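Local coordinates for L-ribulose 3-epimerase (Methylomonas sp. DH-1, PDB 7CJ7), which epimerises ketoses at C3 with manganese as cofactor, acting most strongly on L-ribulose and also on D-ribulose, D-allulose and D-fructose, at residues Ile147-Glu152 and Pro178-His183. Sequence-based numbering, arbitrary orientation.
With MN (manganese (II) ion), chain D; SOL (L-sorbose), chain C.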
loop_
_atom_site.group_PDB
_atom_site.type_symbol
_atom_site.label_atom_id
_atom_site.label_comp_id
_atom_site.label_asym_id
_atom_site.label_seq_id
_atom_site.Cartn_x
_atom_site.Cartn_y
_atom_site.Cartn_z
ATOM N N ILE A 147 16.109 -8.048 26.335
ATOM C CA ILE A 147 15.119 -7.566 25.334
ATOM C C ILE A 147 15.308 -8.329 24.014
ATOM O O ILE A 147 16.458 -8.504 23.554
ATOM C CB ILE A 147 15.213 -6.036 25.189
ATOM C CG1 ILE A 147 14.577 -5.336 26.399
ATOM C CG2 ILE A 147 14.603 -5.572 23.874
ATOM C CD1 ILE A 147 15.017 -3.911 26.582
ATOM N N ASN A 148 14.203 -8.821 23.461
ATOM C CA ASN A 148 14.133 -9.358 22.080
ATOM C C ASN A 148 13.822 -8.211 21.115
ATOM O O ASN A 148 13.019 -7.316 21.462
ATOM C CB ASN A 148 13.067 -10.443 21.926
ATOM C CG ASN A 148 13.243 -11.617 22.858
ATOM O OD1 ASN A 148 14.339 -12.153 22.976
ATOM N ND2 ASN A 148 12.161 -12.038 23.493
ATOM N N ILE A 149 14.378 -8.266 19.910
ATOM C CA ILE A 149 13.988 -7.333 18.821
ATOM C C ILE A 149 13.214 -8.134 17.773
ATOM O O ILE A 149 13.588 -9.279 17.475
ATOM C CB ILE A 149 15.186 -6.572 18.238
ATOM C CG1 ILE A 149 16.137 -7.470 17.443
ATOM C CG2 ILE A 149 15.908 -5.833 19.353
ATOM C CD1 ILE A 149 17.215 -6.687 16.715
ATOM N N ASP A 150 12.139 -7.540 17.274
ATOM C CA ASP A 150 11.236 -8.170 16.286
ATOM C C ASP A 150 11.156 -7.221 15.091
ATOM O O ASP A 150 10.678 -6.079 15.256
ATOM C CB ASP A 150 9.882 -8.475 16.922
ATOM C CG ASP A 150 9.993 -9.050 18.323
ATOM O OD1 ASP A 150 10.174 -10.286 18.444
ATOM O OD2 ASP A 150 9.915 -8.248 19.290
ATOM N N LEU A 151 11.631 -7.676 13.939
ATOM C CA LEU A 151 11.753 -6.854 12.715
ATOM C C LEU A 151 10.449 -6.979 11.927
ATOM O O LEU A 151 10.129 -8.087 11.439
ATOM C CB LEU A 151 12.961 -7.353 11.921
ATOM C CG LEU A 151 14.333 -6.998 12.499
ATOM C CD1 LEU A 151 14.602 -7.657 13.841
ATOM C CD2 LEU A 151 15.415 -7.380 11.518
ATOM N N GLU A 152 9.693 -5.887 11.858
ATOM C CA GLU A 152 8.355 -5.885 11.234
ATOM C C GLU A 152 8.503 -5.801 9.712
ATOM O O GLU A 152 9.002 -4.787 9.201
ATOM C CB GLU A 152 7.506 -4.731 11.749
ATOM C CG GLU A 152 6.057 -4.889 11.364
ATOM C CD GLU A 152 5.180 -3.766 11.880
ATOM O OE1 GLU A 152 5.732 -2.769 12.437
ATOM O OE2 GLU A 152 3.964 -3.894 11.741
ATOM N N PRO A 178 20.136 -14.772 18.374
ATOM C CA PRO A 178 19.068 -15.569 18.983
ATOM C C PRO A 178 17.887 -14.733 19.500
ATOM O O PRO A 178 16.812 -15.288 19.694
ATOM C CB PRO A 178 19.771 -16.264 20.160
ATOM C CG PRO A 178 20.929 -15.346 20.497
ATOM C CD PRO A 178 21.382 -14.791 19.162
ATOM N N ASN A 179 18.102 -13.436 19.724
ATOM C CA ASN A 179 17.041 -12.551 20.277
ATOM C C ASN A 179 16.531 -11.633 19.167
ATOM O O ASN A 179 15.888 -10.636 19.494
ATOM C CB ASN A 179 17.517 -11.749 21.488
ATOM C CG ASN A 179 18.609 -10.767 21.144
ATOM O OD1 ASN A 179 19.528 -11.103 20.410
ATOM N ND2 ASN A 179 18.531 -9.569 21.695
ATOM N N ALA A 180 16.759 -11.990 17.903
ATOM C CA ALA A 180 16.177 -11.267 16.754
ATOM C C ALA A 180 15.120 -12.156 16.091
ATOM O O ALA A 180 15.418 -13.303 15.723
ATOM C CB ALA A 180 17.240 -10.827 15.792
ATOM N N PHE A 181 13.914 -11.629 15.947
ATOM C CA PHE A 181 12.727 -12.381 15.477
ATOM C C PHE A 181 12.067 -11.636 14.318
ATOM O O PHE A 181 12.316 -10.422 14.114
ATOM C CB PHE A 181 11.715 -12.571 16.609
ATOM C CG PHE A 181 12.213 -13.434 17.735
ATOM C CD1 PHE A 181 12.924 -12.877 18.787
ATOM C CD2 PHE A 181 11.961 -14.793 17.751
ATOM C CE1 PHE A 181 13.385 -13.667 19.826
ATOM C CE2 PHE A 181 12.426 -15.581 18.789
ATOM C CZ PHE A 181 13.141 -15.016 19.821
ATOM N N LEU A 182 11.219 -12.364 13.599
ATOM C CA LEU A 182 10.319 -11.794 12.576
ATOM C C LEU A 182 9.081 -11.230 13.281
ATOM O O LEU A 182 8.627 -11.789 14.302
ATOM C CB LEU A 182 9.939 -12.902 11.597
ATOM C CG LEU A 182 9.195 -12.454 10.347
ATOM C CD1 LEU A 182 10.135 -11.700 9.429
ATOM C CD2 LEU A 182 8.583 -13.647 9.634
ATOM N N HIS A 183 8.562 -10.145 12.745
ATOM C CA HIS A 183 7.304 -9.505 13.198
ATOM C C HIS A 183 6.394 -9.411 11.973
ATOM O O HIS A 183 6.829 -8.827 10.972
ATOM C CB HIS A 183 7.667 -8.178 13.873
ATOM C CG HIS A 183 6.533 -7.273 14.202
ATOM N ND1 HIS A 183 6.754 -6.014 14.729
ATOM C CD2 HIS A 183 5.193 -7.408 14.070
ATOM C CE1 HIS A 183 5.596 -5.409 14.910
ATOM N NE2 HIS A 183 4.618 -6.247 14.525
HETATM MN MN MN D . 2.265 -2.879 12.364
HETATM C C1 SOL C . 3.495 0.671 10.184
HETATM O O1 SOL C . 2.703 0.549 9.026
HETATM C C2 SOL C . 3.165 -0.378 11.197
HETATM O O2 SOL C . 2.611 -1.411 10.861
HETATM C C3 SOL C . 3.490 -0.101 12.658
HETATM O O3 SOL C . 3.539 -1.299 13.399
HETATM C C4 SOL C . 4.799 0.668 12.802
HETATM O O4 SOL C . 5.869 -0.114 12.269
HETATM C C5 SOL C . 5.141 1.031 14.248
HETATM O O5 SOL C . 6.457 1.580 14.298
HETATM C C6 SOL C . 4.177 2.020 14.869
HETATM O O6 SOL C . 4.529 2.277 16.232
#
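Asn-179 O accepts a hydrogen bond from Ile-149 N (2.8 Å) and a CA-H...O contact from Asn-148, opening the parallel pairing of strands 148-152 and 180-185, neighbours in the closed eight-stranded TIM barrel and joined by helix 165-175 in a beta-alpha-beta unit. Phe-181 then bonds through N to Ile-149 O and through O to Leu-151 N; His-183 N closes the series on Leu-151 O. At the N-terminal end, Asn-179 ND2 donates to Ile-147 O (3.0 Å), which lies in the plane of the side-chain amide; the bond is nearly straight, 167° at the hydrogen. ND2 also bonds Ala-139 O of helix 125-143. Ile-149 CG1 touches Ala-180 CB on the side facing the outer helices, where Leu-151 and Leu-182 both reach Leu-172. Asp-150, Phe-181, Glu-152 and His-183 point to the barrel interior. Asp-150 and Phe-181 run side by side, Asp-150 OD1 3.3 Å from Phe-181 CB; Lys-5 forms a salt bridge with that oxygen and a cation-pi contact with the ring. Glu-152 CG, anti to the backbone N (chi1 -167°), sits 3.5 Å from the His-183 ring centroid in a CH-pi contact; the carboxylate plane is 5° from that of the ring, Glu-152 CD nearest His-183 CE1 (3.5 Å). His-183 ND1 accepts a hydrogen bond from Gly-110 N on strand 107-112, which should limit rotation of the imidazole. The extended chain carries the carboxylate of Glu-152, by similarity a proton donor/acceptor, into the sugar site. Glu-152 OE2 binds manganese at 2.1 Å alongside Asp-185, His-211 and Glu-246, while L-sorbose chelates the metal through O2 and O3 and donates from O4 to Glu-152 OE1 at 2.7 Å.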